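Local coordinates for microcin B17-processing protein McbD (Escherichia coli str. K-12 substr. MG1655, PDB 6GRH), which is needed to convert the inactive microcin B17 precursor McbA into the active antibiotic peptide and, as a YcaO-family protein, probably acts as an ATP-dependent cyclodehydratase, at residues I68-Q73 with N133-D138; G220-A225 with L328-Q333; L227-T232 with D301-T306. The protein carries 1 engineered substitution. One frame throughout, in Å; residues are numbered along the deposited sequence.

Contact 1. Residues I68-Q73 with N133-D138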
loop_
_atom_site.group_PDB
_atom_site.type_symbol
_atom_site.label_atom_id
_atom_site.label_comp_id
_atom_site.label_asym_id
_atom_site.label_seq_id
_atom_site.Cartn_x
_atom_site.Cartn_y
_atom_site.Cartn_z
ATOM N N ILE E 68 -29.313 -33.358 9.870
ATOM C CA ILE E 68 -29.853 -34.593 9.307
ATOM C C ILE E 68 -31.379 -34.489 9.199
ATOM O O ILE E 68 -32.039 -34.113 10.170
ATOM C CB ILE E 68 -29.547 -35.851 10.154
ATOM C CG1 ILE E 68 -28.063 -35.965 10.549
ATOM C CG2 ILE E 68 -30.021 -37.118 9.422
ATOM C CD1 ILE E 68 -27.160 -36.620 9.535
ATOM N N VAL E 69 -31.917 -34.840 8.026
ATOM C CA VAL E 69 -33.356 -35.078 7.854
ATOM C C VAL E 69 -33.516 -36.514 7.372
ATOM O O VAL E 69 -32.843 -36.936 6.430
ATOM C CB VAL E 69 -34.025 -34.076 6.883
ATOM C CG1 VAL E 69 -35.503 -34.423 6.650
ATOM C CG2 VAL E 69 -33.903 -32.646 7.438
ATOM N N THR E 70 -34.396 -37.263 8.037
ATOM C CA THR E 70 -34.578 -38.698 7.748
ATOM C C THR E 70 -35.448 -38.926 6.534
ATOM O O THR E 70 -36.225 -38.074 6.146
ATOM C CB THR E 70 -35.195 -39.438 8.934
ATOM O OG1 THR E 70 -36.476 -38.876 9.245
ATOM C CG2 THR E 70 -34.283 -39.293 10.139
ATOM N N GLY E 71 -35.315 -40.099 5.936
ATOM C CA GLY E 71 -35.909 -40.342 4.634
ATOM C C GLY E 71 -37.163 -41.174 4.659
ATOM O O GLY E 71 -37.568 -41.677 3.608
ATOM N N GLY E 72 -37.788 -41.321 5.830
ATOM C CA GLY E 72 -38.938 -42.202 5.975
ATOM C C GLY E 72 -38.915 -42.960 7.288
ATOM O O GLY E 72 -38.128 -42.652 8.200
ATOM N N GLN E 73 -39.777 -43.963 7.366
ATOM C CA GLN E 73 -40.003 -44.700 8.590
ATOM C C GLN E 73 -40.322 -46.149 8.210
ATOM O O GLN E 73 -41.250 -46.385 7.454
ATOM C CB GLN E 73 -41.157 -44.059 9.363
ATOM C CG GLN E 73 -40.991 -44.127 10.862
ATOM C CD GLN E 73 -42.072 -43.379 11.598
ATOM O OE1 GLN E 73 -42.047 -42.157 11.667
ATOM N NE2 GLN E 73 -43.007 -44.102 12.171
ATOM N N ASN E 133 -31.553 -34.285 19.347
ATOM C CA ASN E 133 -32.626 -35.084 19.988
ATOM C C ASN E 133 -33.982 -34.985 19.301
ATOM O O ASN E 133 -34.946 -35.562 19.784
ATOM C CB ASN E 133 -32.733 -34.747 21.481
ATOM C CG ASN E 133 -31.468 -35.109 22.240
ATOM O OD1 ASN E 133 -30.699 -35.974 21.814
ATOM N ND2 ASN E 133 -31.241 -34.450 23.362
ATOM N N ILE E 134 -34.033 -34.301 18.160
ATOM C CA ILE E 134 -35.259 -34.063 17.412
ATOM C C ILE E 134 -35.428 -35.011 16.228
ATOM O O ILE E 134 -36.525 -35.498 15.967
ATOM C CB ILE E 134 -35.297 -32.579 16.940
ATOM C CG1 ILE E 134 -35.383 -31.669 18.183
ATOM C CG2 ILE E 134 -36.487 -32.334 16.012
ATOM C CD1 ILE E 134 -35.012 -30.223 17.976
ATOM N N THR E 135 -34.340 -35.252 15.505
ATOM C CA THR E 135 -34.375 -35.992 14.249
ATOM C C THR E 135 -35.084 -37.341 14.391
ATOM O O THR E 135 -35.988 -37.636 13.618
ATOM C CB THR E 135 -32.953 -36.164 13.708
ATOM O OG1 THR E 135 -32.388 -34.863 13.522
ATOM C CG2 THR E 135 -32.959 -36.896 12.399
ATOM N N ALA E 136 -34.706 -38.119 15.405
ATOM C CA ALA E 136 -35.286 -39.437 15.632
ATOM C C ALA E 136 -35.737 -39.582 17.078
ATOM O O ALA E 136 -35.556 -40.637 17.691
ATOM C CB ALA E 136 -34.264 -40.523 15.252
ATOM N N ALA E 137 -36.362 -38.519 17.594
ATOM C CA ALA E 137 -36.880 -38.453 18.966
ATOM C C ALA E 137 -37.646 -39.703 19.430
ATOM O O ALA E 137 -37.419 -40.181 20.534
ATOM C CB ALA E 137 -37.783 -37.233 19.129
ATOM N N ASP E 138 -38.546 -40.212 18.589
ATOM C CA ASP E 138 -39.420 -41.351 18.949
ATOM C C ASP E 138 -38.681 -42.712 18.993
ATOM O O ASP E 138 -39.239 -43.702 19.482
ATOM C CB ASP E 138 -40.617 -41.441 17.993
ATOM C CG ASP E 138 -41.522 -40.215 18.072
ATOM O OD1 ASP E 138 -42.084 -39.961 19.150
ATOM O OD2 ASP E 138 -41.639 -39.484 17.067
#
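Thr135 is the pivot of this loop-to-loop contact, meeting Thr70 through a methyl and Ile68 through both branches of its side chain. The tight spot lies between the two threonine methyls, Thr70 CG2 and Thr135 CG2, 3.6 Å apart, where the side chains run antiparallel, one beside the other. Thr135 holds CG2 anti to its own backbone nitrogen and its hydroxyl beside that nitrogen (chi1 -59°), so one branch serves the apolar contact while the other serves a polar site. Ile68 comes in at about a right angle, its CG2 4.2 Å from Thr135 CG2, and it also packs on Ile129.

Thr135 OG1 is 3.5 Å from Ile68 O, but no hydrogen bond joins them. Instead, Lys206 NZ of the McbB chain hydrogen-bonds to both oxygens, and Thr135 OG1 has a further hydrogen bond with Asp132 OD1.

The looser side is formed by more exposed neighbours. Val69 points away from the junction and Ile134 lies farther along its loop; they meet Ala289 and Arg210 of the McbB chain, respectively. Gly71 and Gly72 carry the backbone off to Thr110 on strand 108-115; Gly72, with phi at 141°, adopts a conformation suited to a residue without a side chain.

Threonine fits position 135 because it offers a methyl to the neighbouring loop and a hydroxyl shared between Asp132 and Lys206 of McbB. Methyls thus fill the space between the loops, while a lysine from the partner protein bridges their oxygens, perhaps helped by the nearby carboxylate.

Contact 2. Residues G220-A225 with L328-Q333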
loop_
_atom_site.group_PDB
_atom_site.type_symbol
_atom_site.label_atom_id
_atom_site.label_comp_id
_atom_site.label_asym_id
_atom_site.label_seq_id
_atom_site.Cartn_x
_atom_site.Cartn_y
_atom_site.Cartn_z
ATOM N N GLY E 220 -4.659 -58.897 14.739
ATOM C CA GLY E 220 -4.739 -59.463 13.399
ATOM C C GLY E 220 -5.070 -58.458 12.318
ATOM O O GLY E 220 -4.969 -58.786 11.149
ATOM N N ALA E 221 -5.451 -57.233 12.682
ATOM C CA ALA E 221 -5.794 -56.221 11.688
ATOM C C ALA E 221 -4.516 -55.647 11.047
ATOM O O ALA E 221 -3.480 -55.545 11.710
ATOM C CB ALA E 221 -6.612 -55.085 12.312
ATOM N N PRO E 222 -4.610 -55.234 9.770
ATOM C CA PRO E 222 -3.553 -54.425 9.146
ATOM C C PRO E 222 -3.493 -53.012 9.680
ATOM O O PRO E 222 -4.384 -52.569 10.427
ATOM C CB PRO E 222 -3.964 -54.399 7.674
ATOM C CG PRO E 222 -5.452 -54.470 7.724
ATOM C CD PRO E 222 -5.744 -55.436 8.843
ATOM N N GLY E 223 -2.463 -52.286 9.271
ATOM C CA GLY E 223 -2.275 -50.921 9.738
ATOM C C GLY E 223 -1.917 -50.866 11.207
ATOM O O GLY E 223 -1.598 -51.890 11.825
ATOM N N HIS E 224 -1.991 -49.668 11.769
ATOM C CA HIS E 224 -1.483 -49.399 13.104
ATOM C C HIS E 224 -2.326 -48.330 13.778
ATOM O O HIS E 224 -2.448 -47.216 13.251
ATOM C CB HIS E 224 -0.017 -48.964 13.029
ATOM C CG HIS E 224 0.881 -50.006 12.436
ATOM N ND1 HIS E 224 1.436 -51.025 13.181
ATOM C CD2 HIS E 224 1.274 -50.221 11.159
ATOM C CE1 HIS E 224 2.149 -51.810 12.396
ATOM N NE2 HIS E 224 2.065 -51.350 11.160
ATOM N N ALA E 225 -2.932 -48.679 14.912
ATOM C CA ALA E 225 -3.599 -47.707 15.784
ATOM C C ALA E 225 -2.628 -47.402 16.894
ATOM O O ALA E 225 -2.287 -48.279 17.674
ATOM C CB ALA E 225 -4.876 -48.278 16.350
ATOM N N LEU E 328 -10.413 -54.459 4.376
ATOM C CA LEU E 328 -11.784 -54.886 4.067
ATOM C C LEU E 328 -11.981 -56.399 4.223
ATOM O O LEU E 328 -13.022 -56.830 4.737
ATOM C CB LEU E 328 -12.222 -54.433 2.659
ATOM C CG LEU E 328 -12.472 -52.928 2.395
ATOM C CD1 LEU E 328 -13.066 -52.712 1.006
ATOM C CD2 LEU E 328 -13.382 -52.288 3.425
ATOM N N ASN E 329 -11.007 -57.205 3.778
ATOM C CA ASN E 329 -11.074 -58.658 3.982
ATOM C C ASN E 329 -11.055 -58.975 5.474
ATOM O O ASN E 329 -11.874 -59.751 5.949
ATOM C CB ASN E 329 -9.923 -59.411 3.270
ATOM C CG ASN E 329 -10.120 -59.506 1.752
ATOM O OD1 ASN E 329 -11.135 -59.060 1.193
ATOM N ND2 ASN E 329 -9.150 -60.082 1.081
ATOM N N TYR E 330 -10.141 -58.354 6.210
ATOM C CA TYR E 330 -10.060 -58.575 7.641
ATOM C C TYR E 330 -11.411 -58.274 8.318
ATOM O O TYR E 330 -11.922 -59.083 9.081
ATOM C CB TYR E 330 -8.954 -57.715 8.244
ATOM C CG TYR E 330 -8.985 -57.674 9.752
ATOM C CD1 TYR E 330 -8.452 -58.725 10.515
ATOM C CD2 TYR E 330 -9.576 -56.595 10.420
ATOM C CE1 TYR E 330 -8.484 -58.688 11.899
ATOM C CE2 TYR E 330 -9.623 -56.550 11.800
ATOM C CZ TYR E 330 -9.080 -57.591 12.536
ATOM O OH TYR E 330 -9.124 -57.528 13.909
ATOM N N LEU E 331 -11.977 -57.107 8.034
ATOM C CA LEU E 331 -13.253 -56.717 8.654
ATOM C C LEU E 331 -14.390 -57.658 8.283
ATOM O O LEU E 331 -15.176 -58.049 9.152
ATOM C CB LEU E 331 -13.631 -55.276 8.294
ATOM C CG LEU E 331 -12.774 -54.223 9.003
ATOM C CD1 LEU E 331 -12.998 -52.837 8.429
ATOM C CD2 LEU E 331 -12.981 -54.245 10.510
ATOM N N GLN E 332 -14.458 -58.034 7.008
ATOM C CA GLN E 332 -15.518 -58.916 6.523
ATOM C C GLN E 332 -15.485 -60.296 7.170
ATOM O O GLN E 332 -16.530 -60.899 7.342
ATOM C CB GLN E 332 -15.497 -59.056 4.997
ATOM C CG GLN E 332 -16.783 -59.669 4.456
ATOM C CD GLN E 332 -16.883 -59.634 2.948
ATOM O OE1 GLN E 332 -15.888 -59.420 2.246
ATOM N NE2 GLN E 332 -18.096 -59.848 2.436
ATOM N N GLN E 333 -14.294 -60.779 7.519
ATOM C CA GLN E 333 -14.126 -62.063 8.232
ATOM C C GLN E 333 -14.764 -62.008 9.615
ATOM O O GLN E 333 -15.321 -62.997 10.080
ATOM C CB GLN E 333 -12.642 -62.469 8.347
ATOM C CG GLN E 333 -12.067 -63.080 7.083
#
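With CG anti to the backbone nitrogen (chi1 168°) and the ring turned nearly upright about the next bond (chi2 80°), Tyr330 reaches out from helix 327-334 and lays one flat face against Ala221. The alpha carbon of Ala221 sits almost over the middle of the ring: the distance from Ala221 CA to the Tyr330 ring centroid is 3.6 Å, only 9° off the ring normal, a CH-pi contact. The methyl covers the same face toward one side, with Ala221 CB 3.4 Å from Tyr330 CE2. Alanine suits this place because its short side chain lets the aromatic plate come right down onto the main chain.

The residues on either side of Ala221 in sequence meet the tyrosine obliquely. Gly220 brings bare backbone to it, Gly220 C lying 3.4 Å from Tyr330 CE1, and its positive phi is comfortable for a residue lacking a beta carbon. Pro222 offers its ring methylene to the base of the tyrosine, with CD 4.0 Å from Tyr330 CB; its rigid ring probably also limits the freedom of the chain two residues before strand 224-231.

The polar end of the tyrosine continues past these apolar atoms, and its OH hydrogen-bonds to Pro219 O. Ring and hydroxyl thus hold consecutive residues of one loop. The next helix residue, Leu331, faces helix 157-180 instead.

What results is an aromatic side chain of a short helix laid face-on over the backbone of a beta-hairpin loop, the one linking the antiparallel strands 210-215 and 224-231 in the mixed sheet of this YcaO protein.

Contact 3. Residues L227-T232 with D301-T306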
loop_
_atom_site.group_PDB
_atom_site.type_symbol
_atom_site.label_atom_id
_atom_site.label_comp_id
_atom_site.label_asym_id
_atom_site.label_seq_id
_atom_site.Cartn_x
_atom_site.Cartn_y
_atom_site.Cartn_z
ATOM N N LEU E 227 -1.613 -45.307 20.254
ATOM C CA LEU E 227 -2.143 -44.560 21.383
ATOM C C LEU E 227 -0.960 -43.934 22.077
ATOM O O LEU E 227 -0.036 -44.643 22.468
ATOM C CB LEU E 227 -2.853 -45.501 22.368
ATOM C CG LEU E 227 -3.506 -44.859 23.599
ATOM C CD1 LEU E 227 -4.647 -43.951 23.227
ATOM C CD2 LEU E 227 -3.964 -45.951 24.560
ATOM N N THR E 228 -0.977 -42.611 22.201
ATOM C CA THR E 228 0.041 -41.880 22.947
ATOM C C THR E 228 -0.605 -41.454 24.263
ATOM O O THR E 228 -1.763 -41.012 24.278
ATOM C CB THR E 228 0.553 -40.639 22.181
ATOM O OG1 THR E 228 -0.526 -40.046 21.447
ATOM C CG2 THR E 228 1.675 -41.002 21.213
ATOM N N LEU E 229 0.144 -41.593 25.350
ATOM C CA LEU E 229 -0.334 -41.289 26.695
ATOM C C LEU E 229 0.671 -40.388 27.369
ATOM O O LEU E 229 1.877 -40.580 27.221
ATOM C CB LEU E 229 -0.482 -42.581 27.496
ATOM C CG LEU E 229 -1.578 -43.538 27.047
ATOM C CD1 LEU E 229 -1.534 -44.795 27.905
ATOM C CD2 LEU E 229 -2.955 -42.889 27.116
ATOM N N TYR E 230 0.162 -39.410 28.104
ATOM C CA TYR E 230 0.974 -38.445 28.823
ATOM C C TYR E 230 0.423 -38.306 30.224
ATOM O O TYR E 230 -0.802 -38.288 30.414
ATOM C CB TYR E 230 0.905 -37.063 28.160
ATOM C CG TYR E 230 1.514 -35.956 29.001
ATOM C CD1 TYR E 230 2.895 -35.782 29.056
ATOM C CD2 TYR E 230 0.716 -35.096 29.748
ATOM C CE1 TYR E 230 3.465 -34.785 29.823
ATOM C CE2 TYR E 230 1.279 -34.092 30.513
ATOM C CZ TYR E 230 2.658 -33.945 30.544
ATOM O OH TYR E 230 3.239 -32.949 31.284
ATOM N N GLY E 231 1.334 -38.153 31.178
ATOM C CA GLY E 231 0.988 -37.773 32.532
ATOM C C GLY E 231 2.128 -37.074 33.247
ATOM O O GLY E 231 3.283 -37.354 32.975
ATOM N N THR E 232 1.797 -36.156 34.156
ATOM C CA THR E 232 2.800 -35.533 35.019
ATOM C C THR E 232 2.324 -35.369 36.469
ATOM O O THR E 232 1.124 -35.172 36.731
ATOM C CB THR E 232 3.260 -34.179 34.457
ATOM O OG1 THR E 232 4.414 -33.730 35.173
ATOM C CG2 THR E 232 2.158 -33.126 34.519
ATOM N N ASP E 301 -3.286 -45.573 35.949
ATOM C CA ASP E 301 -4.293 -46.619 35.758
ATOM C C ASP E 301 -4.212 -47.300 34.374
ATOM O O ASP E 301 -4.329 -48.535 34.280
ATOM C CB ASP E 301 -5.700 -46.082 35.971
ATOM C CG ASP E 301 -6.761 -47.099 35.614
ATOM O OD1 ASP E 301 -6.922 -48.100 36.354
ATOM O OD2 ASP E 301 -7.398 -46.916 34.561
ATOM N N LEU E 302 -4.014 -46.515 33.313
ATOM C CA LEU E 302 -3.835 -47.109 31.982
ATOM C C LEU E 302 -2.522 -47.903 31.864
ATOM O O LEU E 302 -2.543 -49.072 31.470
ATOM C CB LEU E 302 -3.949 -46.052 30.863
ATOM C CG LEU E 302 -5.375 -45.588 30.554
ATOM C CD1 LEU E 302 -5.351 -44.409 29.605
ATOM C CD2 LEU E 302 -6.220 -46.706 29.964
ATOM N N CYS E 303 -1.407 -47.283 32.246
ATOM C CA CYS E 303 -0.074 -47.855 32.019
ATOM C C CYS E 303 0.193 -49.105 32.853
ATOM O O CYS E 303 0.730 -50.081 32.334
ATOM C CB CYS E 303 1.025 -46.835 32.307
ATOM S SG CYS E 303 0.989 -45.414 31.221
ATOM N N GLU E 304 -0.172 -49.062 34.132
ATOM C CA GLU E 304 0.024 -50.192 35.032
ATOM C C GLU E 304 -0.870 -51.413 34.717
ATOM O O GLU E 304 -0.540 -52.530 35.124
ATOM C CB GLU E 304 -0.191 -49.742 36.483
ATOM C CG GLU E 304 0.810 -48.707 36.994
ATOM C CD GLU E 304 0.588 -48.378 38.464
ATOM O OE1 GLU E 304 0.087 -49.260 39.199
ATOM O OE2 GLU E 304 0.915 -47.253 38.891
ATOM N N ASN E 305 -1.986 -51.205 34.012
ATOM C CA ASN E 305 -2.869 -52.302 33.579
ATOM C C ASN E 305 -2.689 -52.723 32.115
ATOM O O ASN E 305 -3.478 -53.531 31.611
ATOM C CB ASN E 305 -4.332 -51.935 33.848
ATOM C CG ASN E 305 -4.679 -52.012 35.316
ATOM O OD1 ASN E 305 -4.946 -53.107 35.842
ATOM N ND2 ASN E 305 -4.650 -50.866 35.994
ATOM N N THR E 306 -1.656 -52.206 31.442
ATOM C CA THR E 306 -1.356 -52.597 30.060
ATOM C C THR E 306 -0.420 -53.831 29.992
ATOM O O THR E 306 0.645 -53.847 30.602
ATOM C CB THR E 306 -0.768 -51.420 29.278
ATOM O OG1 THR E 306 -1.736 -50.362 29.256
ATOM C CG2 THR E 306 -0.406 -51.822 27.839
#
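Leu229 on strand 224-231 meets Leu302 and Cys303 near the end of helix 296-304, and everything that crosses between the two segments is apolar. The leucines lie at about a right angle to each other. Leu229 spreads both methyls over its partner: CD2 is 3.8 Å from Leu302 CD1, while CD1 is 4.0 Å from Leu302 CB. Both leucines place CG beside the backbone nitrogen and anti to the carbonyl carbon (chi1 -68° for Leu229), which brings their branched ends together between strand and helix. Cys303 contributes more lightly, its SG 4.2 Å from Leu229 CD1; a small, polarisable sulfur suits the flank of the leucine pair. Tyr241 of the adjacent strand and Tyr177 and Trp178 of helix 157-180 also pack on Leu302.

Hydrogen bonds act within 301-306, where the chain leaves the helix. Asn305 turns its amide back on Asp301: ND2 donates to Asp301 O at 2.9 Å with an N-H...O angle of 165°, meeting a lone pair in the carbonyl plane. Thr306 reaches the next carbonyl, OG1 giving its proton to Leu302 O at 2.7 Å, but from well above the plane (41° out of it). The same hydroxyl oxygen also has a hydrogen bond with Tyr177 OH. The backbone bonds from Asn305 N and Thr306 N to Leu302 O and Cys303 O are weak; the stronger bonds to Asp301 O and Leu302 O come from side chains.

On the strand, Thr228 and Tyr230 alternate to the other side, against helix 251-275. The chemistry implies a division of labour: greasy side chains join helix to sheet without directional bonds, while asparagine and threonine probably help hold the chain where it leaves the helix.

Along the chain contact 1 closes first, and contact 3 is then nested inside the loop closed by contact 2. Contacts 2 and 3 share strand 224-231 of the mixed sheet, their centres about 25 Å apart: contact 3 packs helix 296-304 on the sheet, and contact 2 holds the loop leading into that same strand to helix 327-334. Contact 1 stands apart, its centre about 33 Å from that of contact 2 and 40 Å from that of contact 3, across the chain's centre from the latter. All belong to the YcaO region. McbB reaches contact 1 most and touches contact 2 at Leu328, whereas no other chain touches contact 3.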